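Side-chain contact in peptidylprolyl isomerase PrsA (Bacillus anthracis, PDB 6VJ4), which catalyses cis-trans isomerisation of peptidyl-prolyl bonds, assists extracellular folding of secreted proteins, and is important for secretion of the protective antigen: residues A[167-170]-A[171-175]. Numbering follows the deposited sequence.
Sequences EFET and AAYKL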
loop_
_atom_site.group_PDB
_atom_site.type_symbol
_atom_site.label_atom_id
_atom_site.label_comp_id
_atom_site.label_asym_id
_atom_site.label_seq_id
_atom_site.Cartn_x
_atom_site.Cartn_y
_atom_site.Cartn_z
ATOM N N GLU A 167 10.149 -28.732 12.584
ATOM C CA GLU A 167 10.104 -30.147 12.123
ATOM C C GLU A 167 11.087 -30.989 12.939
ATOM O O GLU A 167 10.723 -32.095 13.381
ATOM C CB GLU A 167 10.460 -30.256 10.642
ATOM C CG GLU A 167 9.456 -29.585 9.717
ATOM C CD GLU A 167 9.563 -28.077 9.534
ATOM O OE1 GLU A 167 10.482 -27.439 10.104
ATOM O OE2 GLU A 167 8.716 -27.538 8.807
ATOM N N PHE A 168 12.297 -30.472 13.116
ATOM C CA PHE A 168 13.321 -31.237 13.858
ATOM C C PHE A 168 12.889 -31.364 15.329
ATOM O O PHE A 168 12.935 -32.434 15.906
ATOM C CB PHE A 168 14.656 -30.512 13.819
ATOM C CG PHE A 168 15.772 -31.245 14.498
ATOM C CD1 PHE A 168 15.945 -31.168 15.867
ATOM C CD2 PHE A 168 16.695 -31.975 13.757
ATOM C CE1 PHE A 168 16.981 -31.840 16.489
ATOM C CE2 PHE A 168 17.736 -32.634 14.388
ATOM C CZ PHE A 168 17.867 -32.585 15.752
ATOM N N GLU A 169 12.455 -30.236 15.874
ATOM C CA GLU A 169 12.071 -30.185 17.309
ATOM C C GLU A 169 10.917 -31.147 17.587
ATOM O O GLU A 169 10.974 -31.833 18.627
ATOM C CB GLU A 169 11.670 -28.767 17.691
ATOM C CG GLU A 169 11.187 -28.676 19.122
ATOM C CD GLU A 169 11.024 -27.274 19.667
ATOM O OE1 GLU A 169 11.729 -26.346 19.187
ATOM O OE2 GLU A 169 10.179 -27.108 20.560
ATOM N N THR A 170 9.903 -31.149 16.717
ATOM C CA THR A 170 8.705 -31.996 16.913
ATOM C C THR A 170 9.137 -33.458 17.007
ATOM O O THR A 170 8.674 -34.182 17.920
ATOM C CB THR A 170 7.667 -31.762 15.813
ATOM O OG1 THR A 170 7.204 -30.420 15.990
ATOM C CG2 THR A 170 6.518 -32.742 15.889
ATOM N N ALA A 171 10.031 -33.869 16.108
ATOM C CA ALA A 171 10.484 -35.267 16.112
ATOM C C ALA A 171 11.346 -35.570 17.338
ATOM O O ALA A 171 11.156 -36.651 17.956
ATOM C CB ALA A 171 11.260 -35.534 14.842
ATOM N N ALA A 172 12.274 -34.671 17.675
ATOM C CA ALA A 172 13.220 -34.907 18.778
ATOM C C ALA A 172 12.475 -35.102 20.105
ATOM O O ALA A 172 12.842 -36.002 20.868
ATOM C CB ALA A 172 14.191 -33.752 18.860
ATOM N N TYR A 173 11.454 -34.295 20.336
ATOM C CA TYR A 173 10.758 -34.375 21.649
ATOM C C TYR A 173 9.869 -35.617 21.728
ATOM O O TYR A 173 9.417 -35.945 22.864
ATOM C CB TYR A 173 9.987 -33.084 21.915
ATOM C CG TYR A 173 10.832 -31.974 22.478
ATOM C CD1 TYR A 173 11.178 -31.976 23.820
ATOM C CD2 TYR A 173 11.272 -30.916 21.705
ATOM C CE1 TYR A 173 11.898 -30.950 24.390
ATOM C CE2 TYR A 173 12.053 -29.903 22.248
ATOM C CZ TYR A 173 12.332 -29.902 23.605
ATOM O OH TYR A 173 13.078 -28.901 24.141
ATOM N N LYS A 174 9.584 -36.269 20.600
ATOM C CA LYS A 174 8.777 -37.511 20.652
ATOM C C LYS A 174 9.656 -38.707 21.034
ATOM O O LYS A 174 9.104 -39.764 21.379
ATOM C CB LYS A 174 8.080 -37.743 19.311
ATOM C CG LYS A 174 6.856 -36.877 19.078
ATOM C CD LYS A 174 5.971 -37.373 17.949
ATOM C CE LYS A 174 4.602 -36.724 17.943
ATOM N NZ LYS A 174 4.660 -35.290 17.571
ATOM N N LEU A 175 10.973 -38.588 20.870
ATOM C CA LEU A 175 11.880 -39.728 21.141
ATOM C C LEU A 175 12.053 -39.990 22.642
ATOM O O LEU A 175 11.850 -39.065 23.458
ATOM C CB LEU A 175 13.263 -39.440 20.538
ATOM C CG LEU A 175 13.299 -39.309 19.028
ATOM C CD1 LEU A 175 14.661 -38.799 18.593
ATOM C CD2 LEU A 175 12.952 -40.623 18.368
#
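A172 N donates to F168 O at 2.9 Å, and one residue on, Y173 N reaches E169 O at 3.0 Å; both are i to i+4 bonds of helix 166-174. The preceding one, A171 N to E167 O, is stretched to 3.3 Å and weak. E169 O also sits at the rim of the tyrosine ring, 3.2 Å from Y173 CD2 and near the ring plane. The E169 side chain, modelled in two conformers, meets the same ring in the one described here: with CG anti to the backbone N (chi1 176°) the chain runs out extended beside Y173, and E169 CG lies in the ring plane at the edge, 3.4 Å from Y173 CD2. Carboxylate and ring planes stand 57° apart. In this conformer E169 OE2 forms a salt bridge with K107 and a hydrogen bond with S161, and OE1 accepts from G162 N; Y173 OH is hydrogen-bonded to P108 O. This is the helix that lies against the antiparallel sheet of the parvulin-type (PpiC) isomerase domain. On the side facing the sheet, A172 CB meets the F168 ring obliquely, 4.1 Å from F168 CE1, while the same ring makes edge-to-face contacts with H114 and H191. Along the exposed flank T170 and K174 run side by side; a bend at chi4 (69°) leaves K174 NZ 3.6 Å from the methyl CG2 of T170, whose OG1 is hydrogen-bonded to P166 O.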